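Local coordinates for protein antitoxin HipB (Escherichia coli, PDB 4Z5H) that neutralizes the toxin HipA as the antitoxin of a type II system and, as a homodimer, binds and bends operator DNA to repress the hipBA operon, at residues 40-43 / 44-48; 7-10 / 11-15. The protein carries 1 engineered substitution. All blocks are in the same frame, centred on the assembly; numbering follows the deposited sequence.

In the fold
Both contacts are local, one at the start of helix 8-21 and one at the end of helix 37-45, and their centres lie about 9 Å apart. Interaction 2 comes first along the chain. Interaction 1 follows where the DNA-binding helix-turn-helix motif finishes. The two meet directly: the ring of Phe-43 packs on Met-15, the carbonyl oxygen of Phe-43 on Ala-12, and Pro-47 and Asp-48 on Pro-8. The opening turns of helix 8-21 thus back the closing turn of the helix whose polar side grips the operator backbone. Both also touch the second subunit, so DNA contact, domain core and dimer interface lie close together.

Interaction 1 of 2, residues 40-43 / 44-48; sequences ISNF and ENNPD. With nucleotides of chain B; nucleotides of chain C.
The amides of Asn-42 and Asn-46 stand almost perpendicular, their planes 88° apart, one turn from each other where helix 37-45 ends. A weak hydrogen bond of 3.4 Å runs from Asn-46 ND2 to Asn-42 OD1. The same Asn-46 ND2 lies 3.3 Å from OP1 of DA12 of chain C, and Asn-42 ND2 is 3.6 Å from that oxygen, so both amides border one phosphate. With OD1 of Asn-42 facing the Asn-46 amide, its ND2 lies on the side of the DNA phosphate.

A second flat group, the peptide carbonyl of Ser-41, is gripped by one residue from opposite faces. Asn-45 N approaches on one face of the carbonyl plane, and Asn-45 ND2 donates to Ser-41 O from the other at 3.0 Å. Asn-45 can do this because its CG sits beside its own backbone N (chi1 -61°), which curls the amide back over the helix. The same ND2 also makes a weak bond to OP2 of DA3 of chain B. That phosphate oxygen accepts far more closely from Ser-41 OG, at 2.7 Å. The turn thus bonds a phosphate of chain B and lies against one of chain C. The backbone hydrogen bond from Asn-46 N to Asn-42 O, at the end of the helix, is short at 2.7 Å, and Asn-46 is where the helical backbone breaks off.

On the inward side, Phe-43 CD1 is 4.3 Å from Pro-47 CB, and the Phe-43 side chain packs on Met-15 of helix 8-21 and on Ile-58 of helix 52-61. Glu-44 is tied to Arg-19 by a salt bridge and to Gln-26 by a hydrogen bond, joining the turn to helices 8-21 and 26-33, while Leu-52 of the second subunit covers Phe-43 and Pro-47.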
loop_
_atom_site.group_PDB
_atom_site.type_symbol
_atom_site.label_atom_id
_atom_site.label_comp_id
_atom_site.label_asym_id
_atom_site.label_seq_id
_atom_site.Cartn_x
_atom_site.Cartn_y
_atom_site.Cartn_z
ATOM N N ILE A 40 -14.664 1.193 -3.432
ATOM C CA ILE A 40 -13.794 2.115 -4.131
ATOM C C ILE A 40 -14.048 3.557 -3.658
ATOM O O ILE A 40 -13.129 4.314 -3.445
ATOM C CB ILE A 40 -13.895 1.977 -5.664
ATOM C CG1 ILE A 40 -13.404 0.598 -6.115
ATOM C CG2 ILE A 40 -13.129 3.084 -6.357
ATOM C CD1 ILE A 40 -13.542 0.350 -7.587
ATOM N N SER A 41 -15.306 3.908 -3.466
ATOM C CA SER A 41 -15.619 5.235 -2.981
ATOM C C SER A 41 -15.001 5.429 -1.580
ATOM O O SER A 41 -14.426 6.445 -1.299
ATOM C CB SER A 41 -17.122 5.482 -2.976
ATOM O OG SER A 41 -17.447 6.646 -2.288
ATOM N N ASN A 42 -15.102 4.426 -0.732
ATOM C CA ASN A 42 -14.510 4.512 0.588
ATOM C C ASN A 42 -12.989 4.660 0.512
ATOM O O ASN A 42 -12.438 5.412 1.261
ATOM C CB ASN A 42 -14.905 3.347 1.497
ATOM C CG ASN A 42 -14.399 3.513 2.927
ATOM O OD1 ASN A 42 -14.966 4.239 3.710
ATOM N ND2 ASN A 42 -13.314 2.851 3.246
ATOM N N PHE A 43 -12.342 3.950 -0.408
ATOM C CA PHE A 43 -10.904 4.049 -0.554
ATOM C C PHE A 43 -10.484 5.463 -0.959
ATOM O O PHE A 43 -9.602 6.017 -0.370
ATOM C CB PHE A 43 -10.380 3.042 -1.588
ATOM C CG PHE A 43 -8.980 3.327 -2.081
ATOM C CD1 PHE A 43 -7.893 3.181 -1.248
ATOM C CD2 PHE A 43 -8.765 3.788 -3.355
ATOM C CE1 PHE A 43 -6.616 3.458 -1.704
ATOM C CE2 PHE A 43 -7.499 4.055 -3.820
ATOM C CZ PHE A 43 -6.420 3.893 -2.998
ATOM N N GLU A 44 -11.140 6.010 -1.969
ATOM C CA GLU A 44 -10.793 7.321 -2.493
ATOM C C GLU A 44 -10.977 8.427 -1.443
ATOM O O GLU A 44 -10.193 9.326 -1.357
ATOM C CB GLU A 44 -11.550 7.610 -3.793
ATOM C CG GLU A 44 -11.091 6.747 -4.961
ATOM C CD GLU A 44 -11.663 7.159 -6.314
ATOM O OE1 GLU A 44 -12.607 7.944 -6.362
ATOM O OE2 GLU A 44 -11.140 6.691 -7.321
ATOM N N ASN A 45 -12.029 8.326 -0.657
ATOM C CA ASN A 45 -12.358 9.350 0.310
ATOM C C ASN A 45 -11.915 9.129 1.743
ATOM O O ASN A 45 -11.671 10.059 2.456
ATOM C CB ASN A 45 -13.847 9.660 0.236
ATOM C CG ASN A 45 -14.232 10.163 -1.119
ATOM O OD1 ASN A 45 -13.844 11.246 -1.499
ATOM N ND2 ASN A 45 -14.937 9.353 -1.874
ATOM N N ASN A 46 -11.841 7.881 2.139
ATOM C CA ASN A 46 -11.551 7.528 3.490
ATOM C C ASN A 46 -10.520 6.380 3.548
ATOM O O ASN A 46 -10.796 5.346 4.100
ATOM C CB ASN A 46 -12.869 7.123 4.125
ATOM C CG ASN A 46 -12.791 7.014 5.618
ATOM O OD1 ASN A 46 -12.093 7.764 6.261
ATOM N ND2 ASN A 46 -13.510 6.067 6.172
ATOM N N PRO A 47 -9.339 6.598 2.980
ATOM C CA PRO A 47 -8.368 5.513 2.753
ATOM C C PRO A 47 -7.661 4.882 3.971
ATOM O O PRO A 47 -7.137 3.803 3.855
ATOM C CB PRO A 47 -7.339 6.149 1.840
ATOM C CG PRO A 47 -7.385 7.571 2.184
ATOM C CD PRO A 47 -8.814 7.876 2.489
ATOM N N ASP A 48 -7.665 5.554 5.103
ATOM C CA ASP A 48 -6.807 5.202 6.220
ATOM C C ASP A 48 -7.009 3.778 6.749
ATOM O O ASP A 48 -6.055 3.114 7.053
ATOM C CB ASP A 48 -7.008 6.178 7.373
ATOM C CG ASP A 48 -6.198 7.431 7.235
ATOM O OD1 ASP A 48 -5.380 7.547 6.344
ATOM O OD2 ASP A 48 -6.390 8.317 8.044
ATOM P P DA B 3 -17.473 9.681 -4.543
ATOM O OP1 DA B 3 -16.620 10.694 -5.099
ATOM O OP2 DA B 3 -16.926 8.366 -4.266
ATOM O "O5'" DA B 3 -18.147 10.232 -3.227
ATOM C "C5'" DA B 3 -18.965 11.411 -3.265
ATOM C "C4'" DA B 3 -20.204 11.256 -2.416
ATOM O "O4'" DA B 3 -21.127 10.321 -3.016
ATOM C "C3'" DA B 3 -19.982 10.782 -0.980
ATOM O "O3'" DA B 3 -20.793 11.597 -0.143
ATOM C "C2'" DA B 3 -20.442 9.339 -1.012
ATOM C "C1'" DA B 3 -21.527 9.364 -2.069
ATOM N N9 DA B 3 -21.735 8.106 -2.775
ATOM C C8 DA B 3 -20.785 7.264 -3.286
ATOM N N7 DA B 3 -21.280 6.209 -3.881
ATOM C C5 DA B 3 -22.651 6.378 -3.773
ATOM C C6 DA B 3 -23.741 5.600 -4.206
ATOM N N6 DA B 3 -23.616 4.449 -4.863
ATOM N N1 DA B 3 -24.979 6.047 -3.920
ATOM C C2 DA B 3 -25.107 7.200 -3.262
ATOM N N3 DA B 3 -24.167 8.010 -2.791
ATOM C C4 DA B 3 -22.946 7.540 -3.090
ATOM P P DA C 12 -13.801 2.011 7.618
ATOM O OP1 DA C 12 -12.913 2.878 6.844
ATOM O OP2 DA C 12 -15.242 2.262 7.627
ATOM O "O5'" DA C 12 -13.525 0.535 7.115
ATOM C "C5'" DA C 12 -12.295 -0.128 7.431
ATOM C "C4'" DA C 12 -12.175 -1.398 6.625
ATOM O "O4'" DA C 12 -13.022 -2.409 7.200
ATOM C "C3'" DA C 12 -12.626 -1.273 5.178
ATOM O "O3'" DA C 12 -11.940 -2.230 4.388
ATOM C "C2'" DA C 12 -14.102 -1.610 5.253
ATOM C "C1'" DA C 12 -14.169 -2.615 6.394
ATOM N N9 DA C 12 -15.333 -2.461 7.255
ATOM C C8 DA C 12 -15.932 -1.303 7.681
ATOM N N7 DA C 12 -16.944 -1.497 8.488
ATOM C C5 DA C 12 -17.008 -2.876 8.614
ATOM C C6 DA C 12 -17.863 -3.718 9.336
ATOM N N6 DA C 12 -18.861 -3.277 10.103
ATOM N N1 DA C 12 -17.659 -5.048 9.240
ATOM C C2 DA C 12 -16.652 -5.489 8.480
ATOM N N3 DA C 12 -15.781 -4.798 7.755
ATOM C C4 DA C 12 -16.016 -3.481 7.867
#

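Interaction 2 of 2, residues 7-10 / 11-15; sequences SPTQ and LANAM
Asn-13 CG is folded back beside its own backbone N (chi1 -71°), and the Thr-9 methyl CG2 lies opposite its backbone N across the first side-chain bond; these torsions set the two side chains side by side, pointing the same way, one turn apart on the exposed side of helix 8-21. The Asn-13 amide comes up against the preceding turn: Asn-13 CG is 3.2 Å from Thr-9 O, and Asn-13 ND2 is 3.8 Å from Thr-9 CG2. Asn-13 OD1 and Thr-9 O, both acceptors, lie 3.3 Å apart without bonding; Thr-9 O is held by the backbone, accepting from Asn-13 N at 2.9 Å.

At the helix start, Ser-7 occupies the N-cap. With chi1 at 75° its hydroxyl swings over the first turn, and OG accepts from Gln-10 N at 3.3 Å along a nearly straight N-H (170°). The side chain of Gln-10 reaches back, its OE1 accepting from the backbone N of Tyr-6. Next in line, Leu-11 N donates to Ser-7 O at 2.9 Å, and regular bonding continues through Ala-12 N to Pro-8 O and Ala-14 N to Gln-10 O. On the same turn Leu-11 CB lies 3.4 Å from the backbone O of Ser-7 and of Pro-8, while its branches extend inward to Phe-55 of helix 52-61 and Phe-56 of the second subunit.

The helix start is polar and capped: Pro-8 has no N-H to satisfy, and the early N-H of Gln-10 is taken by a side-chain oxygen, which is consistent with a well-defined beginning. Beyond it, Thr-9 and Asn-13 keep to the exposed side. Leu-11, Ala-12 and Met-15 pack against the core, and Leu-11, Ala-14 and Met-15 also meet the second subunit.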
loop_
_atom_site.group_PDB
_atom_site.type_symbol
_atom_site.label_atom_id
_atom_site.label_comp_id
_atom_site.label_asym_id
_atom_site.label_seq_id
_atom_site.Cartn_x
_atom_site.Cartn_y
_atom_site.Cartn_z
ATOM N N SER A 7 1.499 8.592 2.497
ATOM C CA SER A 7 0.311 8.352 3.289
ATOM C C SER A 7 -0.872 7.771 2.521
ATOM O O SER A 7 -0.957 7.862 1.322
ATOM C CB SER A 7 -0.141 9.621 4.022
ATOM O OG SER A 7 -0.767 10.533 3.155
ATOM N N PRO A 8 -1.837 7.233 3.256
ATOM C CA PRO A 8 -3.028 6.695 2.606
ATOM C C PRO A 8 -3.761 7.789 1.815
ATOM O O PRO A 8 -4.132 7.527 0.716
ATOM C CB PRO A 8 -3.877 6.192 3.768
ATOM C CG PRO A 8 -2.906 5.962 4.867
ATOM C CD PRO A 8 -1.894 7.041 4.708
ATOM N N THR A 9 -3.883 8.994 2.346
ATOM C CA THR A 9 -4.532 10.078 1.629
ATOM C C THR A 9 -3.816 10.431 0.319
ATOM O O THR A 9 -4.445 10.544 -0.700
ATOM C CB THR A 9 -4.622 11.346 2.502
ATOM O OG1 THR A 9 -5.441 11.093 3.631
ATOM C CG2 THR A 9 -5.182 12.518 1.708
ATOM N N GLN A 10 -2.502 10.543 0.367
ATOM C CA GLN A 10 -1.701 10.808 -0.805
ATOM C C GLN A 10 -1.857 9.674 -1.816
ATOM O O GLN A 10 -1.978 9.912 -2.984
ATOM C CB GLN A 10 -0.231 10.971 -0.433
ATOM C CG GLN A 10 0.128 12.269 0.259
ATOM C CD GLN A 10 1.561 12.316 0.744
ATOM O OE1 GLN A 10 2.401 11.585 0.298
ATOM N NE2 GLN A 10 1.822 13.199 1.663
ATOM N N LEU A 11 -1.878 8.450 -1.321
ATOM C CA LEU A 11 -2.039 7.293 -2.167
ATOM C C LEU A 11 -3.390 7.294 -2.884
ATOM O O LEU A 11 -3.448 7.074 -4.067
ATOM C CB LEU A 11 -1.894 6.020 -1.347
ATOM C CG LEU A 11 -2.071 4.690 -2.066
ATOM C CD1 LEU A 11 -1.245 4.559 -3.326
ATOM C CD2 LEU A 11 -1.864 3.520 -1.120
ATOM N N ALA A 12 -4.447 7.547 -2.130
ATOM C CA ALA A 12 -5.797 7.586 -2.662
ATOM C C ALA A 12 -5.972 8.712 -3.687
ATOM O O ALA A 12 -6.553 8.510 -4.717
ATOM C CB ALA A 12 -6.811 7.722 -1.543
ATOM N N ASN A 13 -5.427 9.882 -3.390
ATOM C CA ASN A 13 -5.512 11.008 -4.285
ATOM C C ASN A 13 -4.819 10.692 -5.606
ATOM O O ASN A 13 -5.359 10.971 -6.641
ATOM C CB ASN A 13 -4.882 12.258 -3.667
ATOM C CG ASN A 13 -5.696 12.834 -2.520
ATOM O OD1 ASN A 13 -6.767 12.386 -2.245
ATOM N ND2 ASN A 13 -5.168 13.811 -1.860
ATOM N N ALA A 14 -3.640 10.084 -5.552
ATOM C CA ALA A 14 -2.928 9.687 -6.756
ATOM C C ALA A 14 -3.670 8.642 -7.605
ATOM O O ALA A 14 -3.713 8.727 -8.800
ATOM C CB ALA A 14 -1.551 9.172 -6.410
ATOM N N MET A 15 -4.229 7.647 -6.951
ATOM C CA MET A 15 -4.997 6.632 -7.627
ATOM C C MET A 15 -6.306 7.112 -8.257
ATOM O O MET A 15 -6.662 6.667 -9.309
ATOM C CB MET A 15 -5.175 5.412 -6.760
ATOM C CG MET A 15 -3.861 4.690 -6.580
ATOM S SD MET A 15 -3.882 3.450 -5.318
ATOM C CE MET A 15 -4.805 2.183 -6.135
#